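Local coordinates for mandelate racemase/muconate lactonizing enzyme family protein (Roseovarius nubinhibens ISM, PDB 3U4F), which binds magnesium and probably acts as a hydro-lyase or a related enzyme of the enolase superfamily, at residues I204-N207 with S208-P212; G370-I373 with C374-W377. One frame throughout, in Å; residues are numbered along the deposited sequence.

Interaction 1: I204-N207 with S208-P212; sequences IDAN and SCYAP. With MG (magnesium ion), chain E; GAI (guanidine), chain F.
A206 meets C209 and Y210 with both its carbonyl and its methyl. The carbonyl O receives the backbone N of C209 at 3.1 Å, a bent and weak bond that closes a type I' beta turn over N207 and S208, both in the left-handed conformation, which asparagine tolerates better than most residues. The methyl CB lies at the edge of the Y210 ring, near its plane, 3.7 Å from CE2; alanine suits the place, offering a small apolar surface to the aromatic edge. One face of that ring is covered by C209 SG, 3.9 Å above its centre.

D205 is the last residue of strand 201-205, in the barrel of the enolase superfamily, whose members carry a metal ligand at this strand end. CB leads away from the turn; with CG anti to the backbone N (chi1 -168°), the carboxylate is carried to the metal, CG standing 3.2 Å from the magnesium ion. OD2 binds the ion at 2.1 Å, beside guanidine, whose N2 and N3 are both ligands; E231 and E257 bind it too. OD1 turns back to the chain, accepting N207 N at 3.1 Å and 157° in an Asx turn, on its anti side and 26° out of the carboxylate plane. Water 1, itself a magnesium ligand, donates to OD1 at 2.7 Å. Metal, water and backbone thus fix the rotation of the carboxylate. Aspartate suits the place because its short side chain keeps one oxygen close to the backbone N two residues on, while the other meets the ion. S208 OG is hydrogen-bonded to E232 and to the backbone N of Y236.

Interaction 2: G370-I373 with C374-W377; sequences GVEI and CPEW
The indole of W377 is met obliquely by the I373 side chain: branch methyl CG2 lies 4.1 Å from CE3, on the six-membered ring, in a loose apolar touch. Elsewhere around the same indole, F38 makes an edge-to-face contact, and N33 and L348 also lie against the W377 side chain. Turned anti to the backbone N (chi1 -167°), the indole reaches back beside the chain that leads into its helix. A beta-branched isoleucine fits here because CG2 can approach the indole while CG1 is directed elsewhere.

The carboxylate of E372 and the ring of P375 make the other pair. The glutamate chain is extended beyond CG and crosses the proline at about a right angle, bringing OE2 to 3.8 Å from P375 CG. Proline suits the first turn of helix 375-380, where its lack of an N-H costs nothing, and C374 before it takes the N-cap position. P375 N has no hydrogen to give to I373 O, which lies 3.5 Å from P375 CD. Backbone bonds from E372 to V350 and from C374 to L348 hold the lead-in segment against a neighbouring loop.

With dispersion on the indole side and a carboxylate beside aliphatic carbon on the other, the direct side-chain contacts are undirected; the fixed geometry probably owes more to the backbone and to surrounding partners.

In the fold
Both interactions belong to the enolase C-terminal domain-like part of the chain, yet they sit on opposite sides of the chain's centre, with centres 37 Å apart and nearest atoms about 24 Å apart, and they do not touch. Interaction 1 belongs to the active-site end of the barrel: it holds one of three protein ligands of the magnesium ion and two of nine residues of the guanidine pocket, with the N207 side chain about 4 Å from that of E257. Interaction 2 lies far from the metal site and the guanidine pocket and leads into helix 375-380; through F38, W377 joins this late part of the chain to strand 37-43 of the separate antiparallel sheet.

Interaction 1: I204-N207 with S208-P212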
ATOM      1  N   ILE A 204      -5.215  19.362 -18.469  1.00  8.57           N
ATOM      2  CA  ILE A 204      -5.435  18.023 -19.006  1.00  7.77           C
ATOM      3  C   ILE A 204      -4.793  17.035 -18.058  1.00  7.71           C
ATOM      4  O   ILE A 204      -3.853  17.378 -17.326  1.00  7.10           O
ATOM      5  CB  ILE A 204      -4.876  17.871 -20.474  1.00  7.94           C
ATOM      6  CG1 ILE A 204      -5.529  16.683 -21.216  1.00  8.62           C
ATOM      7  CG2 ILE A 204      -3.350  17.822 -20.489  1.00  9.71           C
ATOM      8  CD1 ILE A 204      -5.480  16.855 -22.777  1.00  9.90           C
ATOM      9  N   ASP A 205      -5.274  15.801 -18.096  1.00  7.18           N
ATOM     10  CA  ASP A 205      -4.780  14.788 -17.175  1.00  7.59           C
ATOM     11  C   ASP A 205      -4.633  13.502 -18.003  1.00  7.58           C
ATOM     12  O   ASP A 205      -5.593  13.063 -18.623  1.00  7.22           O
ATOM     13  CB  ASP A 205      -5.828  14.614 -16.077  1.00  8.26           C
ATOM     14  CG  ASP A 205      -5.334  13.798 -14.881  1.00 10.47           C
ATOM     15  OD1 ASP A 205      -4.429  12.964 -15.044  1.00 11.41           O
ATOM     16  OD2 ASP A 205      -5.872  14.013 -13.756  1.00  9.75           O
ATOM     17  N   ALA A 206      -3.427  12.935 -18.004  1.00  8.10           N
ATOM     18  CA  ALA A 206      -3.098  11.737 -18.803  1.00  7.70           C
ATOM     19  C   ALA A 206      -3.194  10.453 -17.999  1.00  7.84           C
ATOM     20  O   ALA A 206      -2.965   9.350 -18.515  1.00  8.77           O
ATOM     21  CB  ALA A 206      -1.687  11.877 -19.402  1.00  7.68           C
ATOM     22  N   ASN A 207      -3.496  10.587 -16.718  1.00  7.73           N
ATOM     23  CA  ASN A 207      -3.609   9.417 -15.818  1.00  7.70           C
ATOM     24  C   ASN A 207      -2.617   8.301 -16.103  1.00  7.26           C
ATOM     25  O   ASN A 207      -3.015   7.129 -16.331  1.00  7.55           O
ATOM     26  CB  ASN A 207      -5.036   8.875 -15.843  1.00  7.50           C
ATOM     27  CG  ASN A 207      -6.037   9.844 -15.232  1.00  9.35           C
ATOM     28  OD1 ASN A 207      -6.193   9.922 -13.995  1.00 11.78           O
ATOM     29  ND2 ASN A 207      -6.712  10.574 -16.081  1.00  5.28           N
ATOM     30  N   SER A 208      -1.336   8.650 -16.077  1.00  8.07           N
ATOM     31  CA  SER A 208      -0.236   7.649 -16.098  1.00  8.20           C
ATOM     32  C   SER A 208      -0.026   6.933 -17.415  1.00  9.91           C
ATOM     33  O   SER A 208       0.562   5.846 -17.454  1.00  9.88           O
ATOM     34  CB  SER A 208      -0.414   6.606 -14.968  1.00  8.35           C
ATOM     35  OG  SER A 208      -0.082   7.153 -13.699  1.00  7.01           O
ATOM     36  N   CYS A 209      -0.481   7.535 -18.507  1.00 11.15           N
ATOM     37  CA  CYS A 209      -0.472   6.855 -19.809  1.00 11.60           C
ATOM     38  C   CYS A 209       0.900   6.742 -20.468  1.00 11.99           C
ATOM     39  O   CYS A 209       1.262   5.673 -20.973  1.00 12.78           O
ATOM     40  CB  CYS A 209      -1.398   7.604 -20.763  1.00 11.23           C
ATOM     41  SG  CYS A 209      -1.604   6.760 -22.348  1.00 14.74           S
ATOM     42  N   TYR A 210       1.683   7.834 -20.447  1.00 11.65           N
ATOM     43  CA  TYR A 210       2.767   7.994 -21.422  1.00 11.01           C
ATOM     44  C   TYR A 210       4.186   7.661 -20.971  1.00 11.37           C
ATOM     45  O   TYR A 210       4.548   7.881 -19.820  1.00 11.89           O
ATOM     46  CB  TYR A 210       2.735   9.424 -21.942  1.00 10.30           C
ATOM     47  CG  TYR A 210       1.462   9.765 -22.682  1.00 11.70           C
ATOM     48  CD1 TYR A 210       1.188   9.197 -23.927  1.00 11.21           C
ATOM     49  CD2 TYR A 210       0.530  10.659 -22.145  1.00 12.91           C
ATOM     50  CE1 TYR A 210       0.010   9.538 -24.641  1.00 14.95           C
ATOM     51  CE2 TYR A 210      -0.630  10.992 -22.827  1.00 15.21           C
ATOM     52  CZ  TYR A 210      -0.884  10.439 -24.074  1.00 14.79           C
ATOM     53  OH  TYR A 210      -2.026  10.777 -24.751  1.00 16.54           O
ATOM     54  N   ALA A 211       5.021   7.178 -21.893  1.00 11.05           N
ATOM     55  CA  ALA A 211       6.466   7.255 -21.657  1.00 11.05           C
ATOM     56  C   ALA A 211       6.905   8.729 -21.783  1.00 10.75           C
ATOM     57  O   ALA A 211       6.204   9.519 -22.419  1.00 10.12           O
ATOM     58  CB  ALA A 211       7.216   6.383 -22.672  1.00 11.42           C
ATOM     59  N   PRO A 212       8.063   9.104 -21.188  1.00 10.72           N
ATOM     60  CA  PRO A 212       8.442  10.530 -21.178  1.00 10.49           C
ATOM     61  C   PRO A 212       8.507  11.203 -22.566  1.00 10.95           C
ATOM     62  O   PRO A 212       8.002  12.307 -22.728  1.00 10.30           O
ATOM     63  CB  PRO A 212       9.825  10.521 -20.534  1.00 10.81           C
ATOM     64  CG  PRO A 212       9.869   9.249 -19.698  1.00 11.61           C
ATOM     65  CD  PRO A 212       8.994   8.266 -20.400  1.00 11.92           C
TER
HETATM   66 MG    MG E 371      -5.541  13.317 -11.770  1.00  9.54          MG
HETATM   67  C   GAI F 372      -8.099  13.465 -11.530  1.00  9.59           C
HETATM   68  N1  GAI F 372      -9.395  13.616 -11.451  1.00  7.01           N
HETATM   69  N2  GAI F 372      -7.466  12.294 -11.894  1.00  7.85           N
HETATM   70  N3  GAI F 372      -7.281  14.478 -11.196  1.00  7.17           N
HETATM   71  O   HOH W   1      -4.222  12.050 -12.548  1.00  9.90           O

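Interaction 2: G370-I373 with C374-W377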
ATOM      1  N   GLY A 370     -19.398  21.731   8.664  1.00 11.26           N
ATOM      2  CA  GLY A 370     -20.657  22.424   8.373  1.00 11.14           C
ATOM      3  C   GLY A 370     -21.649  21.587   7.575  1.00 11.35           C
ATOM      4  O   GLY A 370     -22.491  22.145   6.865  1.00 11.23           O
ATOM      5  N   VAL A 371     -21.548  20.261   7.652  1.00  9.73           N
ATOM      6  CA  VAL A 371     -22.460  19.379   6.912  1.00 10.15           C
ATOM      7  C   VAL A 371     -22.985  18.251   7.824  1.00  9.99           C
ATOM      8  O   VAL A 371     -22.270  17.744   8.695  1.00 10.56           O
ATOM      9  CB  VAL A 371     -21.790  18.817   5.586  1.00 10.73           C
ATOM     10  CG1 VAL A 371     -22.566  17.639   4.983  1.00 10.41           C
ATOM     11  CG2 VAL A 371     -21.687  19.923   4.518  1.00 11.46           C
ATOM     12  N   GLU A 372     -24.246  17.884   7.631  1.00 10.12           N
ATOM     13  CA  GLU A 372     -24.840  16.757   8.378  1.00 10.37           C
ATOM     14  C   GLU A 372     -25.109  15.642   7.387  1.00  9.73           C
ATOM     15  O   GLU A 372     -25.580  15.895   6.299  1.00  7.96           O
ATOM     16  CB  GLU A 372     -26.151  17.178   9.070  1.00 10.95           C
ATOM     17  CG  GLU A 372     -26.895  15.996   9.739  1.00 12.88           C
ATOM     18  CD  GLU A 372     -28.305  16.375  10.221  1.00 19.84           C
ATOM     19  OE1 GLU A 372     -28.663  17.580  10.168  1.00 17.66           O
ATOM     20  OE2 GLU A 372     -29.068  15.451  10.609  1.00 18.15           O
ATOM     21  N   ILE A 373     -24.763  14.402   7.732  1.00  8.71           N
ATOM     22  CA  ILE A 373     -25.085  13.287   6.864  1.00  8.47           C
ATOM     23  C   ILE A 373     -26.592  13.067   6.869  1.00  9.00           C
ATOM     24  O   ILE A 373     -27.223  13.189   7.907  1.00  9.46           O
ATOM     25  CB  ILE A 373     -24.345  11.995   7.327  1.00  9.92           C
ATOM     26  CG1 ILE A 373     -22.873  12.333   7.608  1.00 10.91           C
ATOM     27  CG2 ILE A 373     -24.549  10.876   6.294  1.00  9.22           C
ATOM     28  CD1 ILE A 373     -22.087  12.841   6.335  1.00 11.05           C
ATOM     29  N   CYS A 374     -27.167  12.779   5.708  1.00  9.14           N
ATOM     30  CA  CYS A 374     -28.605  12.600   5.575  1.00 10.71           C
ATOM     31  C   CYS A 374     -29.093  11.480   6.506  1.00 11.23           C
ATOM     32  O   CYS A 374     -28.542  10.391   6.456  1.00  8.91           O
ATOM     33  CB  CYS A 374     -28.922  12.240   4.134  1.00 11.61           C
ATOM     34  SG  CYS A 374     -30.660  11.860   3.864  1.00 17.43           S
ATOM     35  N   PRO A 375     -30.104  11.754   7.369  1.00 12.10           N
ATOM     36  CA  PRO A 375     -30.551  10.688   8.295  1.00 12.35           C
ATOM     37  C   PRO A 375     -31.068   9.467   7.584  1.00 11.58           C
ATOM     38  O   PRO A 375     -30.893   8.375   8.115  1.00 11.23           O
ATOM     39  CB  PRO A 375     -31.687  11.346   9.097  1.00 11.88           C
ATOM     40  CG  PRO A 375     -31.283  12.752   9.141  1.00 14.44           C
ATOM     41  CD  PRO A 375     -30.709  13.044   7.733  1.00 12.15           C
ATOM     42  N   GLU A 376     -31.698   9.630   6.423  1.00 11.57           N
ATOM     43  CA  GLU A 376     -32.190   8.470   5.673  1.00 13.34           C
ATOM     44  C   GLU A 376     -31.023   7.607   5.164  1.00 12.99           C
ATOM     45  O   GLU A 376     -31.088   6.372   5.189  1.00 13.27           O
ATOM     46  CB  GLU A 376     -33.086   8.936   4.522  1.00 14.32           C
ATOM     47  CG  GLU A 376     -33.584   7.858   3.579  1.00 17.67           C
ATOM     48  CD  GLU A 376     -34.500   6.825   4.226  1.00 20.60           C
ATOM     49  OE1 GLU A 376     -35.203   7.129   5.223  1.00 17.69           O
ATOM     50  OE2 GLU A 376     -34.515   5.688   3.705  1.00 23.49           O
ATOM     51  N   TRP A 377     -29.965   8.259   4.684  1.00 11.91           N
ATOM     52  CA  TRP A 377     -28.771   7.533   4.239  1.00 10.76           C
ATOM     53  C   TRP A 377     -28.231   6.727   5.405  1.00  9.90           C
ATOM     54  O   TRP A 377     -27.919   5.537   5.247  1.00  9.68           O
ATOM     55  CB  TRP A 377     -27.701   8.493   3.664  1.00  9.57           C
ATOM     56  CG  TRP A 377     -26.614   7.745   2.925  1.00  8.23           C
ATOM     57  CD1 TRP A 377     -26.563   7.454   1.591  1.00  7.35           C
ATOM     58  CD2 TRP A 377     -25.451   7.158   3.515  1.00  7.49           C
ATOM     59  NE1 TRP A 377     -25.418   6.733   1.318  1.00  8.97           N
ATOM     60  CE2 TRP A 377     -24.727   6.532   2.484  1.00  6.41           C
ATOM     61  CE3 TRP A 377     -24.964   7.094   4.820  1.00  9.04           C
ATOM     62  CZ2 TRP A 377     -23.537   5.837   2.715  1.00  7.37           C
ATOM     63  CZ3 TRP A 377     -23.767   6.401   5.064  1.00  8.49           C
ATOM     64  CH2 TRP A 377     -23.060   5.800   4.009  1.00  7.00           C
TER